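Local atomic coordinates of proto-oncogene tyrosine-protein kinase receptor Ret (Danio rerio, PDB entry 7AMK), a protein that acts as a receptor tyrosine kinase whose calcium-binding, cadherin-like extracellular region takes part in recognising GDNF together with the co-receptor GFR alpha 1. Residues A[136-140]-A[221-225]; A[140-146]-A[190-196]; A[261-267]-A[307-313]. The protein carries 4 engineered substitutions. Residue numbers count along the deposited sequence, not the author numbering.

Contact 1: A[136-140]-A[221-225]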
loop_
_atom_site.group_PDB
_atom_site.type_symbol
_atom_site.label_atom_id
_atom_site.label_comp_id
_atom_site.label_asym_id
_atom_site.label_seq_id
_atom_site.Cartn_x
_atom_site.Cartn_y
_atom_site.Cartn_z
ATOM N N SER A 136 39.176 -20.865 19.183
ATOM C CA SER A 136 38.499 -20.124 18.126
ATOM C C SER A 136 38.086 -21.064 16.995
ATOM O O SER A 136 38.819 -21.993 16.645
ATOM C CB SER A 136 39.434 -19.050 17.589
ATOM O OG SER A 136 40.655 -19.659 17.178
ATOM N N ASN A 137 36.910 -20.821 16.413
ATOM C CA ASN A 137 36.363 -21.759 15.428
ATOM C C ASN A 137 36.805 -21.389 14.013
ATOM O O ASN A 137 36.595 -20.248 13.583
ATOM C CB ASN A 137 34.850 -21.807 15.498
ATOM C CG ASN A 137 34.346 -22.466 16.766
ATOM O OD1 ASN A 137 34.866 -23.508 17.211
ATOM N ND2 ASN A 137 33.315 -21.863 17.355
ATOM N N PRO A 138 37.417 -22.288 13.271
ATOM C CA PRO A 138 37.916 -21.910 11.945
ATOM C C PRO A 138 36.757 -21.750 10.965
ATOM O O PRO A 138 35.597 -22.055 11.257
ATOM C CB PRO A 138 38.860 -23.067 11.576
ATOM C CG PRO A 138 38.411 -24.218 12.411
ATOM C CD PRO A 138 37.821 -23.643 13.669
ATOM N N HIS A 139 37.076 -21.201 9.802
ATOM C CA HIS A 139 36.087 -21.085 8.750
ATOM C C HIS A 139 36.763 -21.443 7.454
ATOM O O HIS A 139 37.948 -21.166 7.282
ATOM C CB HIS A 139 35.485 -19.676 8.657
ATOM C CG HIS A 139 36.505 -18.593 8.467
ATOM N ND1 HIS A 139 37.065 -18.299 7.239
ATOM C CD2 HIS A 139 37.077 -17.739 9.353
ATOM C CE1 HIS A 139 37.932 -17.308 7.377
ATOM N NE2 HIS A 139 37.960 -16.953 8.649
ATOM N N ILE A 140 36.024 -22.096 6.566
ATOM C CA ILE A 140 36.468 -22.293 5.198
ATOM C C ILE A 140 35.309 -21.901 4.289
ATOM O O ILE A 140 34.160 -21.799 4.716
ATOM C CB ILE A 140 36.910 -23.742 4.939
ATOM C CG1 ILE A 140 35.790 -24.685 5.372
ATOM C CG2 ILE A 140 38.117 -24.089 5.749
ATOM C CD1 ILE A 140 36.055 -26.123 5.039
ATOM N N SER A 221 35.199 -29.987 22.089
ATOM C CA SER A 221 34.174 -29.737 21.087
ATOM C C SER A 221 34.454 -28.430 20.344
ATOM O O SER A 221 34.659 -27.398 20.978
ATOM C CB SER A 221 32.812 -29.657 21.771
ATOM O OG SER A 221 31.781 -29.643 20.822
ATOM N N LEU A 222 34.482 -28.469 19.012
ATOM C CA LEU A 222 34.543 -27.232 18.252
ATOM C C LEU A 222 33.711 -27.372 16.980
ATOM O O LEU A 222 33.091 -28.407 16.726
ATOM C CB LEU A 222 35.989 -26.835 17.955
ATOM C CG LEU A 222 36.755 -27.659 16.927
ATOM C CD1 LEU A 222 37.996 -26.909 16.447
ATOM C CD2 LEU A 222 37.118 -29.006 17.546
ATOM N N HIS A 223 33.676 -26.310 16.180
ATOM C CA HIS A 223 32.936 -26.392 14.930
ATOM C C HIS A 223 33.567 -25.478 13.903
ATOM O O HIS A 223 34.228 -24.488 14.244
ATOM C CB HIS A 223 31.455 -26.044 15.122
ATOM C CG HIS A 223 31.201 -24.608 15.447
ATOM N ND1 HIS A 223 31.191 -23.620 14.481
ATOM C CD2 HIS A 223 30.907 -23.995 16.615
ATOM C CE1 HIS A 223 30.911 -22.460 15.044
ATOM N NE2 HIS A 223 30.740 -22.658 16.339
ATOM N N VAL A 224 33.353 -25.822 12.633
ATOM C CA VAL A 224 33.925 -25.105 11.500
ATOM C C VAL A 224 32.783 -24.395 10.774
ATOM O O VAL A 224 31.768 -25.021 10.449
ATOM C CB VAL A 224 34.697 -26.054 10.556
ATOM C CG1 VAL A 224 35.265 -25.290 9.361
ATOM C CG2 VAL A 224 35.820 -26.880 11.319
ATOM N N ASN A 225 32.933 -23.096 10.547
ATOM C CA ASN A 225 31.924 -22.350 9.812
ATOM C C ASN A 225 32.198 -22.474 8.317
ATOM O O ASN A 225 33.353 -22.488 7.902
ATOM C CB ASN A 225 31.917 -20.874 10.223
ATOM C CG ASN A 225 31.503 -20.657 11.694
ATOM O OD1 ASN A 225 30.357 -20.878 12.063
ATOM N ND2 ASN A 225 32.438 -20.202 12.513
HETATM O O HOH W 1 34.528 -18.627 11.959
#

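Contact 2: A[140-146]-A[190-196]. With CA (calcium ion), chain L; CA (calcium ion), chain M.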
loop_
_atom_site.group_PDB
_atom_site.type_symbol
_atom_site.label_atom_id
_atom_site.label_comp_id
_atom_site.label_asym_id
_atom_site.label_seq_id
_atom_site.Cartn_x
_atom_site.Cartn_y
_atom_site.Cartn_z
ATOM N N ILE A 140 36.024 -22.096 6.566
ATOM C CA ILE A 140 36.468 -22.293 5.198
ATOM C C ILE A 140 35.309 -21.901 4.289
ATOM O O ILE A 140 34.160 -21.799 4.716
ATOM C CB ILE A 140 36.910 -23.742 4.939
ATOM C CG1 ILE A 140 35.790 -24.685 5.372
ATOM C CG2 ILE A 140 38.117 -24.089 5.749
ATOM C CD1 ILE A 140 36.055 -26.123 5.039
ATOM N N THR A 141 35.619 -21.699 3.020
ATOM C CA THR A 141 34.583 -21.415 2.044
ATOM C C THR A 141 34.232 -22.699 1.306
ATOM O O THR A 141 35.076 -23.576 1.127
ATOM C CB THR A 141 35.025 -20.328 1.064
ATOM O OG1 THR A 141 35.371 -19.158 1.803
ATOM C CG2 THR A 141 33.883 -19.968 0.071
ATOM N N GLU A 142 32.963 -22.813 0.916
ATOM C CA GLU A 142 32.513 -23.972 0.151
ATOM C C GLU A 142 33.274 -24.054 -1.181
ATOM O O GLU A 142 33.912 -23.095 -1.625
ATOM C CB GLU A 142 30.995 -23.882 -0.064
ATOM C CG GLU A 142 30.571 -22.688 -0.896
ATOM C CD GLU A 142 29.145 -22.765 -1.405
ATOM O OE1 GLU A 142 28.531 -23.855 -1.403
ATOM O OE2 GLU A 142 28.642 -21.702 -1.806
ATOM N N ASN A 143 33.244 -25.239 -1.793
ATOM C CA ASN A 143 33.787 -25.464 -3.155
ATOM C C ASN A 143 35.278 -25.133 -3.261
ATOM O O ASN A 143 35.732 -24.564 -4.258
ATOM C CB ASN A 143 33.026 -24.663 -4.214
ATOM C CG ASN A 143 31.541 -24.911 -4.186
ATOM O OD1 ASN A 143 31.087 -25.999 -3.852
ATOM N ND2 ASN A 143 30.767 -23.887 -4.530
ATOM N N ARG A 144 36.050 -25.486 -2.239
ATOM C CA ARG A 144 37.468 -25.156 -2.192
ATOM C C ARG A 144 38.302 -26.411 -1.980
ATOM O O ARG A 144 37.826 -27.420 -1.454
ATOM C CB ARG A 144 37.794 -24.159 -1.068
ATOM C CG ARG A 144 37.285 -22.774 -1.282
ATOM C CD ARG A 144 37.963 -22.125 -2.461
ATOM N NE ARG A 144 37.573 -20.722 -2.563
ATOM C CZ ARG A 144 36.519 -20.292 -3.241
ATOM N NH1 ARG A 144 35.738 -21.128 -3.899
ATOM N NH2 ARG A 144 36.242 -18.990 -3.261
ATOM N N GLU A 145 39.578 -26.280 -2.322
ATOM C CA GLU A 145 40.537 -27.373 -2.255
ATOM C C GLU A 145 40.793 -27.822 -0.811
ATOM O O GLU A 145 41.085 -26.993 0.064
ATOM C CB GLU A 145 41.854 -26.931 -2.906
ATOM C CG GLU A 145 43.112 -27.600 -2.340
ATOM C CD GLU A 145 44.098 -28.011 -3.438
ATOM O OE1 GLU A 145 43.633 -28.412 -4.527
ATOM O OE2 GLU A 145 45.330 -27.947 -3.213
ATOM N N PRO A 146 40.734 -29.123 -0.545
ATOM C CA PRO A 146 41.072 -29.638 0.792
ATOM C C PRO A 146 42.467 -29.210 1.228
ATOM O O PRO A 146 43.340 -28.910 0.408
ATOM C CB PRO A 146 41.009 -31.162 0.619
ATOM C CG PRO A 146 40.318 -31.408 -0.710
ATOM C CD PRO A 146 40.505 -30.182 -1.545
ATOM N N THR A 190 39.159 -32.690 4.255
ATOM C CA THR A 190 39.512 -33.751 3.327
ATOM C C THR A 190 38.769 -33.658 1.993
ATOM O O THR A 190 39.169 -34.327 1.039
ATOM C CB THR A 190 39.255 -35.119 3.986
ATOM O OG1 THR A 190 37.917 -35.176 4.490
ATOM C CG2 THR A 190 40.218 -35.362 5.138
ATOM N N ALA A 191 37.735 -32.825 1.886
ATOM C CA ALA A 191 36.977 -32.693 0.649
ATOM C C ALA A 191 36.424 -31.274 0.515
ATOM O O ALA A 191 36.418 -30.491 1.468
ATOM C CB ALA A 191 35.835 -33.711 0.601
ATOM N N GLN A 192 35.971 -30.943 -0.696
ATOM C CA GLN A 192 35.171 -29.741 -0.877
ATOM C C GLN A 192 33.831 -29.933 -0.184
ATOM O O GLN A 192 33.268 -31.037 -0.175
ATOM C CB GLN A 192 34.954 -29.427 -2.362
ATOM C CG GLN A 192 36.231 -29.184 -3.187
ATOM C CD GLN A 192 35.941 -28.592 -4.565
ATOM O OE1 GLN A 192 34.808 -28.630 -5.046
ATOM N NE2 GLN A 192 36.969 -28.032 -5.200
ATOM N N VAL A 193 33.307 -28.857 0.386
ATOM C CA VAL A 193 32.033 -28.906 1.083
ATOM C C VAL A 193 31.037 -27.985 0.366
ATOM O O VAL A 193 31.390 -27.246 -0.556
ATOM C CB VAL A 193 32.198 -28.547 2.573
ATOM C CG1 VAL A 193 33.213 -29.491 3.164
ATOM C CG2 VAL A 193 32.679 -27.075 2.747
ATOM N N ASP A 194 29.773 -28.070 0.779
ATOM C CA ASP A 194 28.662 -27.381 0.126
ATOM C C ASP A 194 27.917 -26.605 1.197
ATOM O O ASP A 194 27.263 -27.196 2.072
ATOM C CB ASP A 194 27.756 -28.381 -0.614
ATOM C CG ASP A 194 26.543 -27.714 -1.318
ATOM O OD1 ASP A 194 26.483 -26.469 -1.416
ATOM O OD2 ASP A 194 25.631 -28.446 -1.762
ATOM N N ARG A 195 28.052 -25.278 1.165
ATOM C CA ARG A 195 27.379 -24.453 2.158
ATOM C C ARG A 195 25.878 -24.748 2.159
ATOM O O ARG A 195 25.239 -24.756 3.216
ATOM C CB ARG A 195 27.661 -22.974 1.884
ATOM C CG ARG A 195 27.312 -22.013 3.038
ATOM C CD ARG A 195 25.810 -21.833 3.279
ATOM N NE ARG A 195 25.115 -21.341 2.098
ATOM C CZ ARG A 195 23.844 -20.948 2.047
ATOM N NH1 ARG A 195 23.069 -20.931 3.120
ATOM N NH2 ARG A 195 23.335 -20.565 0.883
ATOM N N GLU A 196 25.308 -25.037 0.987
ATOM C CA GLU A 196 23.878 -25.308 0.881
ATOM C C GLU A 196 23.484 -26.639 1.508
ATOM O O GLU A 196 22.306 -26.855 1.798
ATOM C CB GLU A 196 23.425 -25.280 -0.586
ATOM C CG GLU A 196 23.094 -23.877 -1.131
ATOM C CD GLU A 196 24.342 -23.032 -1.478
ATOM O OE1 GLU A 196 25.348 -23.611 -1.950
ATOM O OE2 GLU A 196 24.303 -21.789 -1.294
HETATM CA CA CA L . 27.071 -24.808 -2.863
HETATM CA CA CA M . 26.461 -20.967 -2.412
HETATM O O HOH W 2 35.087 -26.312 0.372
HETATM O O HOH W 3 37.142 -27.735 1.471
HETATM O O HOH W 4 25.495 -25.619 -4.387
HETATM O O HOH W 5 28.775 -26.279 -3.452
#

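Contact 3: A[261-267]-A[307-313]. With CA (calcium ion), chain N; CA (calcium ion), chain M.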
loop_
_atom_site.group_PDB
_atom_site.type_symbol
_atom_site.label_atom_id
_atom_site.label_comp_id
_atom_site.label_asym_id
_atom_site.label_seq_id
_atom_site.Cartn_x
_atom_site.Cartn_y
_atom_site.Cartn_z
ATOM N N VAL A 261 11.866 -13.663 -7.438
ATOM C CA VAL A 261 12.995 -14.429 -7.944
ATOM C C VAL A 261 13.740 -14.977 -6.740
ATOM O O VAL A 261 13.918 -14.268 -5.746
ATOM C CB VAL A 261 13.913 -13.565 -8.842
ATOM C CG1 VAL A 261 15.279 -14.221 -9.028
ATOM C CG2 VAL A 261 13.209 -13.287 -10.181
ATOM N N TYR A 262 14.153 -16.230 -6.820
ATOM C CA TYR A 262 14.775 -16.915 -5.703
ATOM C C TYR A 262 16.207 -17.296 -6.038
ATOM O O TYR A 262 16.538 -17.595 -7.190
ATOM C CB TYR A 262 13.987 -18.171 -5.302
ATOM C CG TYR A 262 12.528 -17.873 -5.034
ATOM C CD1 TYR A 262 11.594 -17.857 -6.072
ATOM C CD2 TYR A 262 12.082 -17.582 -3.748
ATOM C CE1 TYR A 262 10.250 -17.570 -5.822
ATOM C CE2 TYR A 262 10.766 -17.295 -3.496
ATOM C CZ TYR A 262 9.844 -17.288 -4.522
ATOM O OH TYR A 262 8.522 -16.997 -4.229
ATOM N N ASP A 263 17.056 -17.276 -5.012
ATOM C CA ASP A 263 18.461 -17.638 -5.180
ATOM C C ASP A 263 18.903 -18.351 -3.909
ATOM O O ASP A 263 18.776 -17.796 -2.812
ATOM C CB ASP A 263 19.315 -16.387 -5.453
ATOM C CG ASP A 263 20.709 -16.713 -5.964
ATOM O OD1 ASP A 263 21.378 -17.583 -5.390
ATOM O OD2 ASP A 263 21.143 -16.088 -6.947
ATOM N N ARG A 264 19.398 -19.582 -4.046
ATOM C CA ARG A 264 19.760 -20.355 -2.862
ATOM C C ARG A 264 20.977 -19.801 -2.136
ATOM O O ARG A 264 21.179 -20.129 -0.958
ATOM C CB ARG A 264 19.993 -21.815 -3.242
ATOM C CG ARG A 264 18.726 -22.459 -3.764
ATOM C CD ARG A 264 18.866 -23.961 -3.971
ATOM N NE ARG A 264 17.602 -24.519 -4.453
ATOM C CZ ARG A 264 16.586 -24.887 -3.681
ATOM N NH1 ARG A 264 16.654 -24.809 -2.360
ATOM N NH2 ARG A 264 15.472 -25.345 -4.251
ATOM N N ASP A 265 21.780 -18.976 -2.799
ATOM C CA ASP A 265 22.921 -18.336 -2.161
ATOM C C ASP A 265 22.469 -17.224 -1.209
ATOM O O ASP A 265 21.407 -16.615 -1.375
ATOM C CB ASP A 265 23.867 -17.756 -3.212
ATOM C CG ASP A 265 24.398 -18.809 -4.158
ATOM O OD1 ASP A 265 24.743 -19.909 -3.681
ATOM O OD2 ASP A 265 24.455 -18.555 -5.385
ATOM N N THR A 266 23.295 -16.961 -0.203
ATOM C CA THR A 266 23.071 -15.885 0.753
ATOM C C THR A 266 23.587 -14.561 0.209
ATOM O O THR A 266 24.409 -14.506 -0.709
ATOM C CB THR A 266 23.776 -16.174 2.092
ATOM O OG1 THR A 266 25.186 -16.007 1.927
ATOM C CG2 THR A 266 23.493 -17.595 2.547
ATOM N N THR A 267 23.097 -13.485 0.809
ATOM C CA THR A 267 23.390 -12.117 0.456
ATOM C C THR A 267 23.418 -11.326 1.754
ATOM O O THR A 267 22.578 -11.561 2.634
ATOM C CB THR A 267 22.334 -11.491 -0.471
ATOM O OG1 THR A 267 22.140 -12.315 -1.626
ATOM C CG2 THR A 267 22.802 -10.101 -0.914
ATOM N N PHE A 307 13.341 -22.684 1.466
ATOM C CA PHE A 307 14.442 -23.357 0.792
ATOM C C PHE A 307 14.753 -24.708 1.414
ATOM O O PHE A 307 15.822 -25.278 1.139
ATOM C CB PHE A 307 15.718 -22.493 0.811
ATOM C CG PHE A 307 15.614 -21.196 0.036
ATOM C CD1 PHE A 307 15.429 -21.201 -1.341
ATOM C CD2 PHE A 307 15.746 -19.976 0.686
ATOM C CE1 PHE A 307 15.355 -20.022 -2.049
ATOM C CE2 PHE A 307 15.684 -18.782 -0.025
ATOM C CZ PHE A 307 15.484 -18.803 -1.391
ATOM N N GLY A 308 13.856 -25.224 2.249
ATOM C CA GLY A 308 14.172 -26.393 3.038
ATOM C C GLY A 308 14.999 -26.060 4.258
ATOM O O GLY A 308 15.894 -26.832 4.624
ATOM N N ASN A 309 14.738 -24.906 4.887
ATOM C CA ASN A 309 15.410 -24.494 6.125
ATOM C C ASN A 309 16.905 -24.285 5.891
ATOM O O ASN A 309 17.742 -24.650 6.721
ATOM C CB ASN A 309 15.160 -25.499 7.255
ATOM C CG ASN A 309 15.236 -24.865 8.634
ATOM N N VAL A 310 17.239 -23.711 4.736
ATOM C CA VAL A 310 18.598 -23.309 4.393
ATOM C C VAL A 310 18.551 -21.865 3.923
ATOM O O VAL A 310 17.754 -21.520 3.042
ATOM C CB VAL A 310 19.216 -24.194 3.296
ATOM C CG1 VAL A 310 20.506 -23.559 2.788
ATOM C CG2 VAL A 310 19.461 -25.604 3.823
ATOM N N ARG A 311 19.408 -21.030 4.505
ATOM C CA ARG A 311 19.398 -19.607 4.200
ATOM C C ARG A 311 19.663 -19.372 2.720
ATOM O O ARG A 311 20.653 -19.851 2.167
ATOM C CB ARG A 311 20.444 -18.878 5.037
ATOM C CG ARG A 311 20.186 -18.952 6.550
ATOM C CD ARG A 311 21.431 -18.569 7.344
ATOM N NE ARG A 311 21.873 -17.228 6.992
ATOM C CZ ARG A 311 23.076 -16.935 6.515
ATOM N NH1 ARG A 311 24.021 -17.852 6.409
ATOM N NH2 ARG A 311 23.333 -15.686 6.133
ATOM N N GLY A 312 18.760 -18.640 2.085
ATOM C CA GLY A 312 18.991 -18.099 0.760
ATOM C C GLY A 312 18.405 -16.703 0.659
ATOM O O GLY A 312 18.171 -16.042 1.685
ATOM N N THR A 313 18.154 -16.250 -0.571
ATOM C CA THR A 313 17.680 -14.900 -0.844
ATOM C C THR A 313 16.397 -14.960 -1.662
ATOM O O THR A 313 16.291 -15.728 -2.629
ATOM C CB THR A 313 18.758 -14.080 -1.596
ATOM O OG1 THR A 313 20.006 -14.177 -0.888
ATOM C CG2 THR A 313 18.363 -12.604 -1.728
HETATM CA CA CA N . 23.422 -16.887 -6.756
HETATM CA CA CA M . 26.461 -20.967 -2.412
HETATM O O HOH W 6 19.232 -21.935 0.159
#

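Contact 1: A[136-140]-A[221-225]
Residues 136-140 run into an edge strand of a cadherin-type sheet and pair side by side with the strand that holds 221-225; the two end-to-end directions differ by 36°, and His139 and Asn225 form a parallel bridge with their CA atoms 4.5 Å apart. This is the parallel pairing of the first and last strands familiar from cadherin domains. Two backbone hydrogen bonds, one through each neighbour of His139, define it: Asn225 N to Pro138 O (2.9 Å, 165°) and Ile140 N to Asn225 O (3.0 Å, 156°).

Before the strand proper begins, a side chain takes over the backbone's part. The m rotamer of Asn137 (chi1 -70°) brings OD1 to 3.2 Å from His223 N, a nearly linear hydrogen bond (169°). His223, with chi1 at 69°, turns its ring under the same side chain: Asn137 CB stands 4.2 Å from the ring centroid and 17° off its normal, a CH-pi contact. Asn137 ND2 also lies over that ring face, 2.9 Å from His223 NE2, but the angle is too poor for a hydrogen bond. Water 1 joins Asn137 O (3.1 Å) to Asn225 ND2 (2.7 Å), while the p rotamer of His139 leads its ring away to stack on Tyr227.

The other face is apolar. Pro138 CG meets Val224 CG2 at 3.9 Å and Ile140 CG1 meets Val224 CG1 at 4.1 Å, all three residues packing on Leu149. The chemistry is therefore two-sided: backbone bonds, extended by the Asn137 side chain, set the register, with polar, partly hydrated groups on one face and close-packed aliphatic groups on the other.

Contact 2: A[140-146]-A[190-196]
This contact forms the second domain's side of the calcium site at the junction of two cadherin-like domains: Asp194, Arg195 and Glu196 spell the DRE motif of cadherins, and Glu142 supplies a further acidic ligand from the opposing loop. Glu142 bridges two ions, with OE1 2.3 Å from the calcium of chain L and OE2 2.4 Å from that of chain M. Glu196 does likewise through OE1 (2.3 Å) and OE2 (2.6 Å), and Asp194 OD1 adds a 2.3 Å bond to the first ion, which Asp231 and waters 4 and 5 complete.

The carboxylates also accept hydrogen bonds from backbone NH groups. Glu142 OE1 takes Arg195 N at 3.0 Å, and Asp194 OD1 takes Glu196 N at 3.0 Å, closing an Asx turn. Arg195 NH2 balances Glu196 OE2 in a 2.7 Å salt bridge.

Away from the metals the loops are joined by Asn143 N to Val193 O (3.0 Å, 159°) and by water. Water 2 accepts from Arg144 N (2.9 Å) and Val193 N (3.1 Å), with Thr141 O 2.8 Å away, while water 3 lies between Arg144 O (3.0 Å) and Ala191 O (2.8 Å). Asn143 ND2 hydrogen-bonds Glu229, and Arg144 NH1 makes a salt bridge with it. Beneath the polar layer, Ile140 CD1 reaches Val193 CG2 at 4.2 Å.

Contact 3: A[261-267]-A[307-313]
Asp263 and Asp265 form the cadherin DxD motif, here the contribution of a strand end in the third cadherin-like domain to the interdomain calcium site. Asp263 chelates the calcium of chain N through OD1 (2.6 Å) and OD2 (2.4 Å). Asp265 spans two ions, OD2 lying 2.4 Å from that calcium and OD1 2.4 Å from the calcium of chain M. Asn232, Asn277 and Asp341 are among the further ligands of the first ion. Asp265 N donates to Asp263 OD1 (3.0 Å, 154°), an Asx turn that sets the two carboxylates.

The segment 307-313 holds this turn from behind. Asp263 and Thr313 make an antiparallel hydrogen-bonded pair: Asp263 N to Thr313 O is 2.9 Å and Thr313 N to Asp263 O 2.8 Å. Thr313 OG1 then donates to Asp265 O (2.9 Å) and accepts from Thr267 OG1 (2.9 Å). At Gly312 the turn comes so close that an ideal CB would sit 2.8 Å from Asp263 O, a clash.

Apolar packing flanks the pair, Phe307 CE1 meeting Tyr262 CB at 4.0 Å at the ring edge. Thr266 CG2 lies over one face of the Arg311 guanidinium, 3.9 Å from NH1; the main polar partner of that guanidinium is Glu199. The metal ligands thus rest on a backbone tied both by strand pairing and by two linked threonine hydroxyl hydrogen bonds, consistent with the sheet helping to hold them in place.

Overall arrangement
Contacts 1 and 2 share Ile140 and strand 139-141, their centres 13 Å apart in the second cadherin-like domain; contact 1 spans the longer stretch of chain, and 190-196 falls within it. Contact 3 follows later, in the third domain, its centre 18 Å from that of contact 2 and 23 Å from that of contact 1. Contacts 2 and 3 meet across the domain boundary: Glu196 OE2 and Asp265 OD1, like charges 3.1 Å apart, both bind the calcium of chain M. Separately, Arg195 NH1 probably hydrogen-bonds Arg311 O (2.8 Å). Sheet pairing in contact 1 thus leads directly into a metal-filled junction, consistent with calcium setting the relative orientation of the two domains.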